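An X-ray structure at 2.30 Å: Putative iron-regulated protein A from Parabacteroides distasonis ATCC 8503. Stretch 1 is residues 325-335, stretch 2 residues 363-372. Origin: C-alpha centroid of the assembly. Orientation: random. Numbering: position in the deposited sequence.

Stretch 1 (325-335) TLDSLMVVQID
Stretch 2 363-372: EACADLTTGL

Both stretches are helical throughout, each a segment of a longer helix, with phi/psi near -65/-40 and i to i+4 backbone hydrogen bonds, the one from Asp335 N to Val331 O weak at 3.5 Å. They run roughly antiparallel, 150° between N-to-C directions (signed crossing angle -150°), and the axes approach to 9.5 Å. Register is set by Met330 CA to Gly371 CA at 6.6 Å and Gln333 CA to Leu368 CA at 6.0 Å.

Gly371 makes room for selenomethionine Met330: Met330 SE lies 3.7 Å from Gly371 C, and an ideal CB on the glycine would clash with SE at 3.0 Å. Met330, coiled m, m, m (-78°, -73°, -39°), starts sideways but brings its end nearer, placing CE 3.5 Å from Leu368 CD1 and 3.6 Å from Leu372 CD2. Leu368 (t, 46°) also packs its CD1 3.9 Å from Ile334 CG1, although Ile334 (m, t) points its CA-to-CB bond away. Leu372 is m, t.

The CA-to-CB bond of Gln333 points toward the partner helix, and its chi angles are -162° (t), 62° (p) and 46°. Its CG rests 3.9 Å from Leu368 CA, while NE2 donates a weak hydrogen bond to Ala364 O (3.2 Å, 134°). A water accepts from Gln333 NE2 at 2.8 Å and donates to Asp367 OD2 at 3.0 Å, Asp367 being m (-66°, -23°). Apolar packing lies beside a glutamine that makes one weak direct hydrogen bond and one water-mediated link. The contact buries 349 Å², both sides summed.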

ATOM      1  N   THR A 325       3.552 -24.528  15.534  1.00 59.69           N
ATOM      2  CA  THR A 325       2.939 -25.002  14.304  1.00 59.96           C
ATOM      3  C   THR A 325       2.242 -23.843  13.580  1.00 58.49           C
ATOM      4  O   THR A 325       2.387 -23.682  12.392  1.00 61.71           O
ATOM      5  CB  THR A 325       1.956 -26.170  14.574  1.00 64.44           C
ATOM      6  OG1 THR A 325       2.640 -27.202  15.289  1.00 69.75           O
ATOM      7  CG2 THR A 325       1.412 -26.775  13.288  1.00 65.57           C
ATOM      8  N   LEU A 326       1.490 -23.032  14.307  1.00 58.65           N
ATOM      9  CA  LEU A 326       0.824 -21.882  13.739  1.00 57.42           C
ATOM     10  C   LEU A 326       1.872 -20.940  13.165  1.00 56.38           C
ATOM     11  O   LEU A 326       1.707 -20.459  12.054  1.00 58.75           O
ATOM     12  CB  LEU A 326      -0.029 -21.154  14.796  1.00 56.00           C
ATOM     13  CG  LEU A 326      -0.511 -19.748  14.470  1.00 53.32           C
ATOM     14  CD1 LEU A 326      -1.392 -19.733  13.241  1.00 51.29           C
ATOM     15  CD2 LEU A 326      -1.270 -19.233  15.689  1.00 58.58           C
ATOM     16  N   ASP A 327       2.944 -20.672  13.900  1.00 55.75           N
ATOM     17  CA  ASP A 327       3.996 -19.783  13.375  1.00 59.42           C
ATOM     18  C   ASP A 327       4.627 -20.360  12.091  1.00 60.21           C
ATOM     19  O   ASP A 327       4.867 -19.665  11.084  1.00 58.05           O
ATOM     20  CB  ASP A 327       5.109 -19.550  14.397  1.00 59.86           C
ATOM     21  CG  ASP A 327       6.308 -18.868  13.774  1.00 62.08           C
ATOM     22  OD1 ASP A 327       6.134 -17.723  13.333  1.00 68.54           O
ATOM     23  OD2 ASP A 327       7.396 -19.467  13.683  1.00 61.66           O
ATOM     24  N   SER A 328       4.915 -21.646  12.153  1.00 62.01           N
ATOM     25  CA  SER A 328       5.531 -22.317  11.043  1.00 61.85           C
ATOM     26  C   SER A 328       4.578 -22.260   9.855  1.00 58.49           C
ATOM     27  O   SER A 328       5.019 -22.016   8.743  1.00 55.65           O
ATOM     28  CB  SER A 328       5.853 -23.731  11.460  1.00 65.44           C
ATOM     29  OG  SER A 328       6.456 -24.383  10.400  1.00 73.74           O
ATOM     30  N   LEU A 329       3.272 -22.403  10.091  1.00 55.88           N
ATOM     31  CA  LEU A 329       2.313 -22.313   8.980  1.00 55.29           C
ATOM     32  C   LEU A 329       2.238 -20.875   8.352  1.00 55.32           C
ATOM     33  O   LEU A 329       1.958 -20.729   7.149  1.00 53.40           O
ATOM     34  CB  LEU A 329       0.928 -22.787   9.425  1.00 53.74           C
ATOM     35  CG  LEU A 329       0.644 -24.281   9.470  1.00 56.77           C
ATOM     36  CD1 LEU A 329      -0.729 -24.425  10.121  1.00 55.10           C
ATOM     37  CD2 LEU A 329       0.694 -24.987   8.086  1.00 53.83           C
HETATM   38  N   MSE A 330       2.472 -19.853   9.185  1.00 55.11           N
HETATM   39  CA  MSE A 330       2.526 -18.457   8.799  1.00 53.92           C
HETATM   40  C   MSE A 330       3.768 -18.105   8.039  1.00 56.07           C
HETATM   41  O   MSE A 330       3.701 -17.331   7.067  1.00 55.30           O
HETATM   42  CB  MSE A 330       2.479 -17.531  10.017  1.00 55.07           C
HETATM   43  CG  MSE A 330       1.076 -17.325  10.632  1.00 55.19           C
HETATM   44 SE   MSE A 330      -0.096 -16.231   9.585  0.75 49.66          SE
HETATM   45  CE  MSE A 330       1.120 -14.884   8.928  1.00 46.54           C
ATOM     46  N   VAL A 331       4.901 -18.626   8.495  1.00 56.69           N
ATOM     47  CA  VAL A 331       6.150 -18.462   7.760  1.00 55.13           C
ATOM     48  C   VAL A 331       5.960 -18.978   6.314  1.00 53.21           C
ATOM     49  O   VAL A 331       6.214 -18.251   5.375  1.00 49.55           O
ATOM     50  CB  VAL A 331       7.326 -19.179   8.491  1.00 59.78           C
ATOM     51  CG1 VAL A 331       8.578 -19.251   7.600  1.00 52.10           C
ATOM     52  CG2 VAL A 331       7.585 -18.480   9.825  1.00 55.07           C
ATOM     53  N   VAL A 332       5.462 -20.211   6.164  1.00 53.88           N
ATOM     54  CA  VAL A 332       5.229 -20.837   4.857  1.00 56.10           C
ATOM     55  C   VAL A 332       4.253 -19.978   4.041  1.00 54.05           C
ATOM     56  O   VAL A 332       4.483 -19.687   2.878  1.00 55.54           O
ATOM     57  CB  VAL A 332       4.713 -22.315   5.020  1.00 63.52           C
ATOM     58  CG1 VAL A 332       4.005 -22.831   3.760  1.00 62.75           C
ATOM     59  CG2 VAL A 332       5.859 -23.277   5.452  1.00 61.20           C
ATOM     60  N   GLN A 333       3.198 -19.500   4.668  1.00 52.57           N
ATOM     61  CA  GLN A 333       2.120 -18.859   3.941  1.00 49.48           C
ATOM     62  C   GLN A 333       2.491 -17.482   3.418  1.00 48.36           C
ATOM     63  O   GLN A 333       2.039 -17.113   2.337  1.00 48.97           O
ATOM     64  CB  GLN A 333       0.862 -18.749   4.818  1.00 49.70           C
ATOM     65  CG  GLN A 333      -0.407 -18.496   4.060  1.00 49.89           C
ATOM     66  CD  GLN A 333      -0.768 -19.597   3.077  1.00 53.17           C
ATOM     67  OE1 GLN A 333      -0.710 -20.775   3.395  1.00 57.54           O
ATOM     68  NE2 GLN A 333      -1.183 -19.200   1.866  1.00 55.34           N
ATOM     69  N   ILE A 334       3.262 -16.703   4.172  1.00 49.07           N
ATOM     70  CA  ILE A 334       3.718 -15.367   3.685  1.00 49.64           C
ATOM     71  C   ILE A 334       4.506 -15.598   2.376  1.00 50.40           C
ATOM     72  O   ILE A 334       4.220 -15.016   1.318  1.00 46.17           O
ATOM     73  CB  ILE A 334       4.560 -14.586   4.753  1.00 49.25           C
ATOM     74  CG1 ILE A 334       3.644 -14.134   5.915  1.00 51.71           C
ATOM     75  CG2 ILE A 334       5.270 -13.391   4.133  1.00 48.01           C
ATOM     76  CD1 ILE A 334       4.333 -13.906   7.257  1.00 50.33           C
ATOM     77  N   ASP A 335       5.471 -16.503   2.457  1.00 51.01           N
ATOM     78  CA  ASP A 335       6.284 -16.850   1.285  1.00 53.33           C
ATOM     79  C   ASP A 335       5.485 -17.500   0.133  1.00 52.25           C
ATOM     80  O   ASP A 335       5.742 -17.214  -1.014  1.00 51.93           O
ATOM     81  CB  ASP A 335       7.464 -17.718   1.716  1.00 54.83           C
ATOM     82  CG  ASP A 335       8.638 -16.886   2.320  1.00 60.39           C
ATOM     83  OD1 ASP A 335       8.580 -15.635   2.400  1.00 59.94           O
ATOM     84  OD2 ASP A 335       9.644 -17.503   2.724  1.00 76.38           O
ATOM     85  N   GLU A 363      -6.238 -17.768  -3.667  1.00 54.98           N
ATOM     86  CA  GLU A 363      -6.317 -18.728  -2.542  1.00 59.61           C
ATOM     87  C   GLU A 363      -5.231 -18.547  -1.499  1.00 55.49           C
ATOM     88  O   GLU A 363      -5.450 -18.814  -0.332  1.00 54.47           O
ATOM     89  CB  GLU A 363      -6.276 -20.168  -3.011  1.00 69.27           C
ATOM     90  CG  GLU A 363      -7.511 -20.589  -3.805  1.00 83.57           C
ATOM     91  CD  GLU A 363      -7.215 -21.762  -4.743  1.00 94.78           C
ATOM     92  OE1 GLU A 363      -6.357 -22.626  -4.381  1.00 93.46           O
ATOM     93  OE2 GLU A 363      -7.821 -21.806  -5.844  1.00 91.96           O
ATOM     94  N   ALA A 364      -4.053 -18.099  -1.898  1.00 51.19           N
ATOM     95  CA  ALA A 364      -2.993 -17.929  -0.927  1.00 49.44           C
ATOM     96  C   ALA A 364      -3.252 -16.676  -0.066  1.00 48.99           C
ATOM     97  O   ALA A 364      -2.961 -16.687   1.153  1.00 45.07           O
ATOM     98  CB  ALA A 364      -1.643 -17.870  -1.606  1.00 47.64           C
ATOM     99  N   CYS A 365      -3.790 -15.606  -0.671  1.00 46.92           N
ATOM    100  CA  CYS A 365      -4.178 -14.420   0.123  1.00 46.92           C
ATOM    101  C   CYS A 365      -5.328 -14.759   1.055  1.00 48.45           C
ATOM    102  O   CYS A 365      -5.371 -14.282   2.185  1.00 51.57           O
ATOM    103  CB  CYS A 365      -4.587 -13.234  -0.729  1.00 47.20           C
ATOM    104  SG  CYS A 365      -3.312 -12.566  -1.836  1.00 48.32           S
ATOM    105  N   ALA A 366      -6.258 -15.585   0.605  1.00 49.05           N
ATOM    106  CA  ALA A 366      -7.414 -15.895   1.459  1.00 48.69           C
ATOM    107  C   ALA A 366      -6.920 -16.714   2.707  1.00 52.67           C
ATOM    108  O   ALA A 366      -7.320 -16.446   3.858  1.00 48.85           O
ATOM    109  CB  ALA A 366      -8.529 -16.609   0.674  1.00 43.09           C
ATOM    110  N   ASP A 367      -6.035 -17.681   2.476  1.00 50.55           N
ATOM    111  CA  ASP A 367      -5.374 -18.426   3.574  1.00 55.08           C
ATOM    112  C   ASP A 367      -4.450 -17.547   4.484  1.00 51.37           C
ATOM    113  O   ASP A 367      -4.350 -17.794   5.648  1.00 50.95           O
ATOM    114  CB  ASP A 367      -4.561 -19.630   3.013  1.00 58.67           C
ATOM    115  CG  ASP A 367      -5.455 -20.725   2.376  1.00 62.80           C
ATOM    116  OD1 ASP A 367      -6.657 -20.805   2.717  1.00 63.98           O
ATOM    117  OD2 ASP A 367      -4.947 -21.528   1.553  1.00 65.37           O
ATOM    118  N   LEU A 368      -3.784 -16.523   3.970  1.00 52.77           N
ATOM    119  CA  LEU A 368      -2.925 -15.674   4.812  1.00 48.30           C
ATOM    120  C   LEU A 368      -3.874 -14.883   5.707  1.00 51.79           C
ATOM    121  O   LEU A 368      -3.615 -14.702   6.878  1.00 50.89           O
ATOM    122  CB  LEU A 368      -2.085 -14.727   3.960  1.00 46.73           C
ATOM    123  CG  LEU A 368      -1.074 -13.773   4.600  1.00 45.35           C
ATOM    124  CD1 LEU A 368      -0.212 -14.471   5.665  1.00 45.70           C
ATOM    125  CD2 LEU A 368      -0.231 -13.192   3.476  1.00 43.77           C
ATOM    126  N   THR A 369      -5.010 -14.473   5.154  1.00 53.13           N
ATOM    127  CA  THR A 369      -6.026 -13.780   5.936  1.00 50.38           C
ATOM    128  C   THR A 369      -6.583 -14.620   7.086  1.00 50.11           C
ATOM    129  O   THR A 369      -6.726 -14.142   8.176  1.00 48.51           O
ATOM    130  CB  THR A 369      -7.180 -13.326   5.059  1.00 49.84           C
ATOM    131  OG1 THR A 369      -6.669 -12.397   4.086  1.00 46.90           O
ATOM    132  CG2 THR A 369      -8.318 -12.683   5.946  1.00 44.31           C
ATOM    133  N   THR A 370      -6.909 -15.871   6.840  1.00 53.15           N
ATOM    134  CA  THR A 370      -7.343 -16.756   7.890  1.00 50.07           C
ATOM    135  C   THR A 370      -6.279 -16.901   8.962  1.00 51.41           C
ATOM    136  O   THR A 370      -6.572 -16.853  10.151  1.00 54.24           O
ATOM    137  CB  THR A 370      -7.634 -18.140   7.308  1.00 53.41           C
ATOM    138  OG1 THR A 370      -8.650 -17.994   6.323  1.00 52.85           O
ATOM    139  CG2 THR A 370      -8.120 -19.118   8.394  1.00 49.45           C
ATOM    140  N   GLY A 371      -5.030 -17.093   8.534  1.00 55.68           N
ATOM    141  CA  GLY A 371      -3.896 -17.290   9.455  1.00 52.12           C
ATOM    142  C   GLY A 371      -3.677 -16.094  10.368  1.00 54.46           C
ATOM    143  O   GLY A 371      -3.525 -16.239  11.589  1.00 52.78           O
ATOM    144  N   LEU A 372      -3.657 -14.898   9.774  1.00 51.37           N
ATOM    145  CA  LEU A 372      -3.543 -13.679  10.551  1.00 50.36           C
ATOM    146  C   LEU A 372      -4.718 -13.522  11.536  1.00 49.28           C
ATOM    147  O   LEU A 372      -4.513 -13.044  12.613  1.00 49.16           O
ATOM    148  CB  LEU A 372      -3.441 -12.459   9.634  1.00 50.13           C
ATOM    149  CG  LEU A 372      -2.193 -12.406   8.758  1.00 46.58           C
ATOM    150  CD1 LEU A 372      -2.478 -11.476   7.583  1.00 41.57           C
ATOM    151  CD2 LEU A 372      -0.990 -12.019   9.617  1.00 46.88           C
TER
HETATM  152  O   HOH W   1      -2.366 -21.071   0.124  1.00 51.92           O